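D-glyceraldehyde dehydrogenase (NADP(+)) (Thermoplasma acidophilum, PDB 5IZD) catalyses the NADP-dependent oxidation of D-glyceraldehyde to (R)-glycerate in the non-phosphorylated Entner-Doudoroff pathway, working as a homotetramer. Local coordinates at residues A[44-49]-A[168-173]; A[109-114]-A[159-164]; A[143-148]-A[219-224]. All blocks are in the same frame, centred on the assembly; numbering follows the deposited sequence.

Contact 1: A[44-49]-A[168-173]; sequences RAIDAA and TVVLKP. With NAP (NADP nicotinamide-adenine-dinucleotide phosphate), chain I.
Ala45 meets Val170 with both its methyl and its backbone: CB faces Val170 CG1 at 4.3 Å, while the carbonyl oxygen of Ala45 lies 3.9 Å from Val170 CG2. One residue on, Ile46 CG1 also comes to Val170 CG2, at 4.0 Å, the two side chains crossing at about a right angle. Ile46 also packs on His215 and Lys217. A turn after Ala45, Ala49 brings CB to 4.2 Å from that same CG2 methyl of Val170, which is thus touched by three residues of the helix. With CG1 of Val170 anti to the backbone N (chi1 -178°), CG2 lies beside that nitrogen and takes most of the helix contacts, while CG1 meets Ala45 CB. Ala49 also makes the polar link of the contact. Thr168 OG1 donates to Ala49 O over 3.1 Å, from above the carbonyl plane with a C=O...donor angle of 103°, and the same hydroxyl oxygen sits 3.4 Å from Ala49 CB. An alanine in place of Thr168 would probably open a gap beside Ala49 and cost Ala49 O its hydroxyl partner. Segment 44-49 and strand 168-172 run nearly antiparallel, their axes 8.0 Å apart at closest, and Val169 points to the opposite side, onto helix 153-164. Beyond the packed part, Lys172 reaches the cofactor: its NZ donates to O2B of NADP at 3.0 Å and to the phosphate oxygen O1X. An ammonium bonded to this 2'-phosphate group is consistent with a preference for NADP over NAD. What results is helix 39-77 laid along one face of the Rossmann-type coenzyme-binding sheet of aldehyde dehydrogenases, with strand 168-172 ending in the pocket for the 2'-phosphate of the adenosine ribose.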
loop_
_atom_site.group_PDB
_atom_site.type_symbol
_atom_site.label_atom_id
_atom_site.label_comp_id
_atom_site.label_asym_id
_atom_site.label_seq_id
_atom_site.Cartn_x
_atom_site.Cartn_y
_atom_site.Cartn_z
ATOM N N ARG A 44 -16.201 6.761 -35.529
ATOM C CA ARG A 44 -14.818 7.001 -35.956
ATOM C C ARG A 44 -13.910 7.348 -34.783
ATOM O O ARG A 44 -12.756 6.887 -34.734
ATOM C CB ARG A 44 -14.668 8.109 -37.000
ATOM C CG ARG A 44 -15.161 7.766 -38.390
ATOM C CD ARG A 44 -14.536 8.627 -39.505
ATOM N NE ARG A 44 -14.338 10.049 -39.193
ATOM C CZ ARG A 44 -15.302 10.983 -39.136
ATOM N NH1 ARG A 44 -16.609 10.683 -39.345
ATOM N NH2 ARG A 44 -14.958 12.245 -38.851
ATOM N N ALA A 45 -14.432 8.146 -33.835
ATOM C CA ALA A 45 -13.638 8.555 -32.691
ATOM C C ALA A 45 -13.292 7.363 -31.790
ATOM O O ALA A 45 -12.136 7.202 -31.432
ATOM C CB ALA A 45 -14.322 9.682 -31.923
ATOM N N ILE A 46 -14.279 6.533 -31.454
ATOM C CA ILE A 46 -14.057 5.344 -30.651
ATOM C C ILE A 46 -13.143 4.353 -31.359
ATOM O O ILE A 46 -12.248 3.793 -30.734
ATOM C CB ILE A 46 -15.389 4.685 -30.222
ATOM C CG1 ILE A 46 -16.060 5.534 -29.141
ATOM C CG2 ILE A 46 -15.171 3.271 -29.687
ATOM C CD1 ILE A 46 -17.514 5.188 -28.952
ATOM N N ASP A 47 -13.383 4.124 -32.646
ATOM C CA ASP A 47 -12.454 3.344 -33.529
ATOM C C ASP A 47 -11.006 3.856 -33.583
ATOM O O ASP A 47 -10.080 3.057 -33.457
ATOM C CB ASP A 47 -13.007 3.168 -34.948
ATOM C CG ASP A 47 -14.240 2.251 -34.992
ATOM O OD1 ASP A 47 -14.657 1.624 -33.988
ATOM O OD2 ASP A 47 -14.859 2.162 -36.036
ATOM N N ALA A 48 -10.814 5.158 -33.690
ATOM C CA ALA A 48 -9.459 5.722 -33.541
ATOM C C ALA A 48 -8.823 5.416 -32.135
ATOM O O ALA A 48 -7.667 5.027 -32.056
ATOM C CB ALA A 48 -9.460 7.206 -33.802
ATOM N N ALA A 49 -9.583 5.587 -31.059
ATOM C CA ALA A 49 -9.124 5.211 -29.737
ATOM C C ALA A 49 -8.752 3.729 -29.660
ATOM O O ALA A 49 -7.705 3.385 -29.092
ATOM C CB ALA A 49 -10.179 5.574 -28.693
ATOM N N THR A 168 -6.790 5.237 -23.823
ATOM C CA THR A 168 -7.062 6.200 -24.896
ATOM C C THR A 168 -8.398 6.804 -24.561
ATOM O O THR A 168 -9.167 6.207 -23.760
ATOM C CB THR A 168 -7.116 5.553 -26.273
ATOM O OG1 THR A 168 -8.062 4.498 -26.236
ATOM C CG2 THR A 168 -5.763 4.986 -26.623
ATOM N N VAL A 169 -8.675 7.983 -25.112
ATOM C CA VAL A 169 -9.757 8.808 -24.593
ATOM C C VAL A 169 -10.610 9.445 -25.711
ATOM O O VAL A 169 -10.070 9.984 -26.694
ATOM C CB VAL A 169 -9.240 9.959 -23.694
ATOM C CG1 VAL A 169 -10.389 10.868 -23.248
ATOM C CG2 VAL A 169 -8.436 9.461 -22.523
ATOM N N VAL A 170 -11.924 9.342 -25.524
ATOM C CA VAL A 170 -12.961 10.143 -26.221
ATOM C C VAL A 170 -13.683 11.071 -25.211
ATOM O O VAL A 170 -14.410 10.588 -24.289
ATOM C CB VAL A 170 -14.007 9.254 -26.914
ATOM C CG1 VAL A 170 -15.038 10.094 -27.661
ATOM C CG2 VAL A 170 -13.347 8.240 -27.849
ATOM N N LEU A 171 -13.445 12.381 -25.364
ATOM C CA LEU A 171 -14.023 13.428 -24.532
ATOM C C LEU A 171 -15.266 14.097 -25.194
ATOM O O LEU A 171 -15.186 14.544 -26.359
ATOM C CB LEU A 171 -12.950 14.489 -24.190
ATOM C CG LEU A 171 -13.396 15.779 -23.482
ATOM C CD1 LEU A 171 -13.794 15.541 -22.021
ATOM C CD2 LEU A 171 -12.283 16.785 -23.493
ATOM N N LYS A 172 -16.350 14.238 -24.451
ATOM C CA LYS A 172 -17.537 14.965 -24.864
ATOM C C LYS A 172 -17.898 15.911 -23.722
ATOM O O LYS A 172 -18.323 15.468 -22.679
ATOM C CB LYS A 172 -18.693 14.077 -25.243
ATOM C CG LYS A 172 -19.948 14.818 -25.658
ATOM C CD LYS A 172 -21.022 14.746 -24.600
ATOM C CE LYS A 172 -22.247 15.595 -24.864
ATOM N NZ LYS A 172 -22.016 16.995 -24.510
ATOM N N PRO A 173 -17.699 17.207 -23.925
ATOM C CA PRO A 173 -17.976 18.162 -22.880
ATOM C C PRO A 173 -19.428 18.588 -22.860
ATOM O O PRO A 173 -20.217 18.210 -23.671
ATOM C CB PRO A 173 -17.092 19.309 -23.242
ATOM C CG PRO A 173 -17.116 19.300 -24.736
ATOM C CD PRO A 173 -17.142 17.856 -25.117
HETATM P PA NAP I . -25.709 16.792 -16.981
HETATM O O1A NAP I . -26.927 16.666 -17.842
HETATM O O2A NAP I . -25.491 15.757 -15.897
HETATM O O5B NAP I . -24.402 16.856 -17.961
HETATM C C5B NAP I . -23.118 16.264 -17.665
HETATM C C4B NAP I . -22.492 15.668 -18.941
HETATM O O4B NAP I . -23.239 14.510 -19.358
HETATM C C3B NAP I . -22.546 16.633 -20.142
HETATM O O3B NAP I . -21.387 16.409 -20.989
HETATM C C2B NAP I . -23.806 16.217 -20.849
HETATM O O2B NAP I . -23.893 16.673 -22.196
HETATM C C1B NAP I . -23.725 14.720 -20.719
HETATM N N9A NAP I . -24.985 13.993 -20.932
HETATM C C8A NAP I . -26.262 14.456 -20.848
HETATM N N7A NAP I . -27.148 13.522 -21.123
HETATM C C5A NAP I . -26.376 12.381 -21.365
HETATM C C6A NAP I . -26.714 11.068 -21.696
HETATM N N6A NAP I . -27.979 10.652 -21.829
HETATM N N1A NAP I . -25.718 10.176 -21.873
HETATM C C2A NAP I . -24.442 10.591 -21.763
HETATM N N3A NAP I . -24.031 11.831 -21.466
HETATM C C4A NAP I . -25.067 12.676 -21.266
HETATM O O3 NAP I . -25.747 18.235 -16.319
HETATM P PN NAP I . -26.821 19.425 -16.461
HETATM O O1N NAP I . -26.835 19.947 -17.887
HETATM O O2N NAP I . -26.513 20.501 -15.450
HETATM O O5D NAP I . -28.183 18.761 -16.137
HETATM P P2B NAP I . -24.928 17.920 -22.548
HETATM O O1X NAP I . -24.852 18.108 -24.071
HETATM O O2X NAP I . -24.444 19.118 -21.878
HETATM O O3X NAP I . -26.317 17.551 -22.149
#

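Contact 2: A[109-114]-A[159-164]; sequences QYYAEW and LAPALL
Behind the packing of Tyr111 on Pro161, Glu113 OE2 is gripped by two donors, Gln109 NE2 of its own chain and the hydroxyl of Tyr69 of the second subunit. The bond from Gln109 NE2 to Glu113 OE2 is 3.0 Å long and nearly straight (173°); it meets the carboxylate from above its plane, although the acceptor lies in the plane of the Gln109 amide. Glu113 OE1 adds a salt bridge to Lys117 of that second subunit, which would probably favour a charged carboxylate. No hydrogen bond crosses between the two segments; the side chains that meet are apolar, with Leu164 also resting on backbone carbonyls. Pro161 CD stands over one face of the Tyr111 ring, 3.8 Å from its centroid and 20° off the ring normal, a CH-pi contact. Tyr110 CD2 lies over the opposite face, so the phenol is held between the two. Ala160 CB touches Tyr111 CB at 3.7 Å. Further along, Leu164 CG packs 3.4 Å from Tyr111 O, its CD2 lies by Ala112 O, and its CD1 comes to 4.2 Å from Trp114 CB. Helix 153-164 is kinked at Pro161, whose nitrogen makes no bond to the preceding turn. Helix 94-112 is thereby joined, on one side, to the helix of a beta-alpha-beta crossover in the Rossmann-type domain and, on the other, to the interface between two subunits of the tetramer.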
loop_
_atom_site.group_PDB
_atom_site.type_symbol
_atom_site.label_atom_id
_atom_site.label_comp_id
_atom_site.label_asym_id
_atom_site.label_seq_id
_atom_site.Cartn_x
_atom_site.Cartn_y
_atom_site.Cartn_z
ATOM N N GLN A 109 -0.111 18.322 -13.279
ATOM C CA GLN A 109 1.162 17.999 -12.630
ATOM C C GLN A 109 1.046 16.771 -11.709
ATOM O O GLN A 109 1.763 15.808 -11.878
ATOM C CB GLN A 109 1.668 19.169 -11.823
ATOM C CG GLN A 109 2.977 18.900 -11.111
ATOM C CD GLN A 109 4.164 18.738 -12.037
ATOM O OE1 GLN A 109 4.163 19.220 -13.144
ATOM N NE2 GLN A 109 5.191 18.051 -11.565
ATOM N N TYR A 110 0.079 16.825 -10.818
ATOM C CA TYR A 110 -0.113 15.809 -9.800
ATOM C C TYR A 110 -0.338 14.431 -10.431
ATOM O O TYR A 110 0.319 13.470 -10.022
ATOM C CB TYR A 110 -1.271 16.153 -8.901
ATOM C CG TYR A 110 -1.637 15.017 -7.956
ATOM C CD1 TYR A 110 -0.980 14.851 -6.708
ATOM C CD2 TYR A 110 -2.654 14.102 -8.297
ATOM C CE1 TYR A 110 -1.338 13.811 -5.847
ATOM C CE2 TYR A 110 -2.963 13.036 -7.464
ATOM C CZ TYR A 110 -2.305 12.906 -6.241
ATOM O OH TYR A 110 -2.656 11.848 -5.456
ATOM N N TYR A 111 -1.223 14.333 -11.436
ATOM C CA TYR A 111 -1.500 13.043 -12.042
ATOM C C TYR A 111 -0.314 12.497 -12.828
ATOM O O TYR A 111 -0.021 11.272 -12.762
ATOM C CB TYR A 111 -2.768 13.041 -12.886
ATOM C CG TYR A 111 -4.027 13.120 -12.062
ATOM C CD1 TYR A 111 -4.371 12.113 -11.195
ATOM C CD2 TYR A 111 -4.875 14.209 -12.148
ATOM C CE1 TYR A 111 -5.487 12.180 -10.417
ATOM C CE2 TYR A 111 -6.027 14.283 -11.403
ATOM C CZ TYR A 111 -6.342 13.253 -10.536
ATOM O OH TYR A 111 -7.480 13.288 -9.734
ATOM N N ALA A 112 0.371 13.375 -13.560
ATOM C CA ALA A 112 1.571 12.979 -14.268
ATOM C C ALA A 112 2.672 12.486 -13.333
ATOM O O ALA A 112 3.401 11.564 -13.700
ATOM C CB ALA A 112 2.072 14.083 -15.181
ATOM N N GLU A 113 2.754 13.024 -12.115
ATOM C CA GLU A 113 3.758 12.523 -11.113
ATOM C C GLU A 113 3.598 11.075 -10.646
ATOM O O GLU A 113 4.515 10.511 -10.022
ATOM C CB GLU A 113 3.834 13.442 -9.889
ATOM C CG GLU A 113 4.379 14.878 -10.171
ATOM C CD GLU A 113 4.146 15.846 -9.018
ATOM O OE1 GLU A 113 3.224 15.565 -8.233
ATOM O OE2 GLU A 113 4.862 16.868 -8.842
ATOM N N TRP A 114 2.497 10.455 -11.004
ATOM C CA TRP A 114 2.250 9.067 -10.693
ATOM C C TRP A 114 2.976 8.100 -11.632
ATOM O O TRP A 114 2.868 6.921 -11.478
ATOM C CB TRP A 114 0.778 8.761 -10.634
ATOM C CG TRP A 114 0.175 9.106 -9.365
ATOM C CD1 TRP A 114 -0.680 10.083 -9.142
ATOM C CD2 TRP A 114 0.349 8.431 -8.119
ATOM N NE1 TRP A 114 -1.058 10.104 -7.853
ATOM C CE2 TRP A 114 -0.428 9.093 -7.190
ATOM C CE3 TRP A 114 1.102 7.340 -7.704
ATOM C CZ2 TRP A 114 -0.495 8.701 -5.870
ATOM C CZ3 TRP A 114 1.045 6.970 -6.396
ATOM C CH2 TRP A 114 0.263 7.639 -5.496
ATOM N N LEU A 159 -8.826 13.691 -18.017
ATOM C CA LEU A 159 -7.823 13.370 -19.055
ATOM C C LEU A 159 -6.463 13.022 -18.461
ATOM O O LEU A 159 -5.851 12.071 -18.893
ATOM C CB LEU A 159 -7.602 14.499 -20.089
ATOM C CG LEU A 159 -8.725 14.972 -21.001
ATOM C CD1 LEU A 159 -8.193 16.075 -21.866
ATOM C CD2 LEU A 159 -9.278 13.902 -21.886
ATOM N N ALA A 160 -5.977 13.779 -17.491
ATOM C CA ALA A 160 -4.618 13.482 -16.966
ATOM C C ALA A 160 -4.453 12.062 -16.438
ATOM O O ALA A 160 -3.547 11.358 -16.908
ATOM C CB ALA A 160 -4.132 14.509 -15.967
ATOM N N PRO A 161 -5.360 11.607 -15.538
ATOM C CA PRO A 161 -5.112 10.254 -15.016
ATOM C C PRO A 161 -5.422 9.172 -16.042
ATOM O O PRO A 161 -4.788 8.110 -16.022
ATOM C CB PRO A 161 -6.084 10.124 -13.835
ATOM C CG PRO A 161 -7.133 11.179 -14.063
ATOM C CD PRO A 161 -6.429 12.282 -14.779
ATOM N N ALA A 162 -6.433 9.386 -16.862
ATOM C CA ALA A 162 -6.769 8.408 -17.902
ATOM C C ALA A 162 -5.600 8.170 -18.847
ATOM O O ALA A 162 -5.180 7.000 -19.089
ATOM C CB ALA A 162 -8.038 8.807 -18.667
ATOM N N LEU A 163 -5.022 9.275 -19.308
ATOM C CA LEU A 163 -3.868 9.211 -20.190
ATOM C C LEU A 163 -2.595 8.697 -19.512
ATOM O O LEU A 163 -1.865 7.926 -20.100
ATOM C CB LEU A 163 -3.622 10.585 -20.838
ATOM C CG LEU A 163 -4.737 11.022 -21.805
ATOM C CD1 LEU A 163 -4.552 12.495 -22.211
ATOM C CD2 LEU A 163 -4.849 10.199 -23.082
ATOM N N LEU A 164 -2.313 9.113 -18.282
ATOM C CA LEU A 164 -1.091 8.711 -17.622
ATOM C C LEU A 164 -1.071 7.195 -17.503
ATOM O O LEU A 164 -0.043 6.568 -17.800
ATOM C CB LEU A 164 -0.952 9.411 -16.266
ATOM C CG LEU A 164 0.283 9.126 -15.412
ATOM C CD1 LEU A 164 0.305 7.760 -14.684
ATOM C CD2 LEU A 164 1.510 9.314 -16.247
#

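Contact 3: A[143-148]-A[219-224]; sequences VALTPW and NLITMT. With NAP (NADP nicotinamide-adenine-dinucleotide phosphate), chain I.
Pro147, lying against Thr224, is followed by the indole of Trp148, whose edge is turned to the cofactor. NE1 of Trp148 donates to O2N of NADP over 2.8 Å, with O1N of the same phosphate also near the ring plane. Ser174, Gln279 and Ile322 pack about the indole. The Pro147 ring crosses Thr224 at a slant, its CB 3.5 Å from Thr224 O and its CG near the Thr224 methyl. Before this loop the two strands run parallel, with Val143 paired to Ile221, Ala144 to Thr222 and Leu145 to Met223. Four backbone bonds join them; Thr222 N to Val143 O, at 2.8 Å, is the shortest, and Thr224 N to Leu145 O, at 3.2 Å, the longest. Val143, Leu145, Ile221 and Met223 share the face where Ile233 of helix 227-236 packs. There Leu145 CD1 touches Ile221 CG2 at 4.0 Å. The same Leu145 CD1 lies 3.7 Å from N3A of the NADP adenine. Met223, bent at chi2 (-90°), carries CE toward the phosphate oxygen O2A. The other face holds Ala144 CB against Thr222 CG2; the Thr222 hydroxyl bonds to Tyr467 OH and Lys158 NZ, and Lys158 also serves Thr224 OG1. Past the last pairing, Thr146 O accepts the NADP ribose hydroxyl O3B at 2.8 Å. Parallel strands whose C-terminal ends line the dinucleotide are as expected for the Rossmann-type coenzyme-binding domain of aldehyde dehydrogenases, here holding NADP.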
loop_
_atom_site.group_PDB
_atom_site.type_symbol
_atom_site.label_atom_id
_atom_site.label_comp_id
_atom_site.label_asym_id
_atom_site.label_seq_id
_atom_site.Cartn_x
_atom_site.Cartn_y
_atom_site.Cartn_z
ATOM N N VAL A 143 -14.358 6.929 -21.977
ATOM C CA VAL A 143 -15.231 7.988 -22.366
ATOM C C VAL A 143 -15.340 8.933 -21.170
ATOM O O VAL A 143 -15.609 8.498 -19.972
ATOM C CB VAL A 143 -16.620 7.475 -22.783
ATOM C CG1 VAL A 143 -17.590 8.635 -22.925
ATOM C CG2 VAL A 143 -16.549 6.686 -24.078
ATOM N N ALA A 144 -15.049 10.191 -21.453
ATOM C CA ALA A 144 -15.046 11.250 -20.456
ATOM C C ALA A 144 -16.143 12.254 -20.766
ATOM O O ALA A 144 -16.186 12.803 -21.879
ATOM C CB ALA A 144 -13.715 11.948 -20.405
ATOM N N LEU A 145 -17.078 12.408 -19.812
ATOM C CA LEU A 145 -18.259 13.231 -19.978
ATOM C C LEU A 145 -18.168 14.315 -18.922
ATOM O O LEU A 145 -18.270 14.021 -17.705
ATOM C CB LEU A 145 -19.554 12.428 -19.826
ATOM C CG LEU A 145 -19.753 11.302 -20.817
ATOM C CD1 LEU A 145 -20.840 10.374 -20.295
ATOM C CD2 LEU A 145 -20.068 11.771 -22.191
ATOM N N THR A 146 -17.952 15.558 -19.352
ATOM C CA THR A 146 -17.667 16.650 -18.404
ATOM C C THR A 146 -18.840 17.610 -18.274
ATOM O O THR A 146 -19.624 17.807 -19.247
ATOM C CB THR A 146 -16.337 17.406 -18.700
ATOM O OG1 THR A 146 -16.299 17.857 -20.044
ATOM C CG2 THR A 146 -15.188 16.463 -18.483
ATOM N N PRO A 147 -19.002 18.184 -17.062
ATOM C CA PRO A 147 -20.056 19.186 -16.841
ATOM C C PRO A 147 -19.652 20.653 -17.170
ATOM O O PRO A 147 -18.512 20.937 -17.560
ATOM C CB PRO A 147 -20.343 19.030 -15.370
ATOM C CG PRO A 147 -19.001 18.755 -14.807
ATOM C CD PRO A 147 -18.217 17.970 -15.833
ATOM N N TRP A 148 -20.595 21.571 -17.025
ATOM C CA TRP A 148 -20.357 22.973 -17.394
ATOM C C TRP A 148 -19.804 23.788 -16.227
ATOM O O TRP A 148 -19.255 24.901 -16.459
ATOM C CB TRP A 148 -21.652 23.661 -17.920
ATOM C CG TRP A 148 -22.864 23.407 -17.049
ATOM C CD1 TRP A 148 -23.798 22.444 -17.230
ATOM C CD2 TRP A 148 -23.200 24.073 -15.832
ATOM N NE1 TRP A 148 -24.729 22.492 -16.229
ATOM C CE2 TRP A 148 -24.366 23.480 -15.343
ATOM C CE3 TRP A 148 -22.649 25.133 -15.136
ATOM C CZ2 TRP A 148 -24.994 23.909 -14.138
ATOM C CZ3 TRP A 148 -23.244 25.542 -13.930
ATOM C CH2 TRP A 148 -24.424 24.950 -13.463
ATOM N N ASN A 219 -14.792 0.854 -22.553
ATOM C CA ASN A 219 -14.429 0.042 -21.377
ATOM C C ASN A 219 -14.650 0.716 -20.019
ATOM O O ASN A 219 -14.796 0.025 -18.973
ATOM C CB ASN A 219 -12.968 -0.380 -21.504
ATOM C CG ASN A 219 -12.689 -1.185 -22.776
ATOM O OD1 ASN A 219 -11.870 -0.782 -23.607
ATOM N ND2 ASN A 219 -13.383 -2.306 -22.944
ATOM N N LEU A 220 -14.643 2.057 -20.030
ATOM C CA LEU A 220 -14.725 2.850 -18.806
ATOM C C LEU A 220 -15.382 4.212 -19.148
ATOM O O LEU A 220 -15.164 4.797 -20.242
ATOM C CB LEU A 220 -13.349 3.017 -18.167
ATOM C CG LEU A 220 -13.242 3.749 -16.812
ATOM C CD1 LEU A 220 -11.965 3.368 -16.112
ATOM C CD2 LEU A 220 -13.218 5.283 -17.076
ATOM N N ILE A 221 -16.292 4.612 -18.280
ATOM C CA ILE A 221 -16.969 5.909 -18.342
ATOM C C ILE A 221 -16.653 6.686 -17.070
ATOM O O ILE A 221 -16.923 6.220 -15.933
ATOM C CB ILE A 221 -18.483 5.753 -18.547
ATOM C CG1 ILE A 221 -18.741 5.116 -19.928
ATOM C CG2 ILE A 221 -19.174 7.126 -18.599
ATOM C CD1 ILE A 221 -20.052 4.401 -20.055
ATOM N N THR A 222 -16.058 7.852 -17.266
ATOM C CA THR A 222 -15.790 8.803 -16.225
ATOM C C THR A 222 -16.643 10.063 -16.458
ATOM O O THR A 222 -16.575 10.667 -17.540
ATOM C CB THR A 222 -14.287 9.101 -16.071
ATOM O OG1 THR A 222 -14.107 9.969 -14.947
ATOM C CG2 THR A 222 -13.634 9.721 -17.291
ATOM N N MET A 223 -17.491 10.411 -15.493
ATOM C CA MET A 223 -18.560 11.413 -15.720
ATOM C C MET A 223 -18.819 12.197 -14.462
ATOM O O MET A 223 -18.753 11.642 -13.343
ATOM C CB MET A 223 -19.868 10.759 -16.193
ATOM C CG MET A 223 -21.069 11.671 -16.239
ATOM S SD MET A 223 -22.040 11.748 -14.725
ATOM C CE MET A 223 -23.509 12.674 -15.194
ATOM N N THR A 224 -19.135 13.475 -14.640
ATOM C CA THR A 224 -19.554 14.306 -13.533
ATOM C C THR A 224 -20.745 15.115 -14.035
ATOM O O THR A 224 -20.729 15.530 -15.175
ATOM C CB THR A 224 -18.392 15.175 -13.017
ATOM O OG1 THR A 224 -17.355 14.345 -12.478
ATOM C CG2 THR A 224 -18.837 16.177 -11.949
HETATM P PA NAP I . -25.709 16.792 -16.981
HETATM O O1A NAP I . -26.927 16.666 -17.842
HETATM O O2A NAP I . -25.491 15.757 -15.897
HETATM O O5B NAP I . -24.402 16.856 -17.961
HETATM C C5B NAP I . -23.118 16.264 -17.665
HETATM C C4B NAP I . -22.492 15.668 -18.941
HETATM O O4B NAP I . -23.239 14.510 -19.358
HETATM C C3B NAP I . -22.546 16.633 -20.142
HETATM O O3B NAP I . -21.387 16.409 -20.989
HETATM C C2B NAP I . -23.806 16.217 -20.849
HETATM O O2B NAP I . -23.893 16.673 -22.196
HETATM C C1B NAP I . -23.725 14.720 -20.719
HETATM N N9A NAP I . -24.985 13.993 -20.932
HETATM C C8A NAP I . -26.262 14.456 -20.848
HETATM N N7A NAP I . -27.148 13.522 -21.123
HETATM C C5A NAP I . -26.376 12.381 -21.365
HETATM C C6A NAP I . -26.714 11.068 -21.696
HETATM N N6A NAP I . -27.979 10.652 -21.829
HETATM N N1A NAP I . -25.718 10.176 -21.873
HETATM C C2A NAP I . -24.442 10.591 -21.763
HETATM N N3A NAP I . -24.031 11.831 -21.466
HETATM C C4A NAP I . -25.067 12.676 -21.266
HETATM O O3 NAP I . -25.747 18.235 -16.319
HETATM P PN NAP I . -26.821 19.425 -16.461
HETATM O O1N NAP I . -26.835 19.947 -17.887
HETATM O O2N NAP I . -26.513 20.501 -15.450
HETATM O O5D NAP I . -28.183 18.761 -16.137
HETATM P P2B NAP I . -24.928 17.920 -22.548
HETATM O O1X NAP I . -24.852 18.108 -24.071
HETATM O O2X NAP I . -24.444 19.118 -21.878
HETATM O O3X NAP I . -26.317 17.551 -22.149
#

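In the fold
Contacts 1 and 3 meet in one sheet, their centres about 12 Å apart: strands 168-172 and 220-224 flank strand 130-145 on its two sides, and Ala144 bonds to the backbone of Val170 and Lys172. Contact 2 lies about 18 Å from the centre of contact 1 and 16 Å from that of contact 3, but Leu159, Ala162 and Leu163 of its helix pack on Val169. Along the chain contact 2 nests within contact 1, while contact 3 crosses both. Strand 130-145, helix 153-164 and strand 168-172 form a beta-alpha-beta unit, with helices 39-77 and 94-112 packed around it. The coenzyme-binding core is thus tied both to NADP and, through contact 2, to the subunit interface.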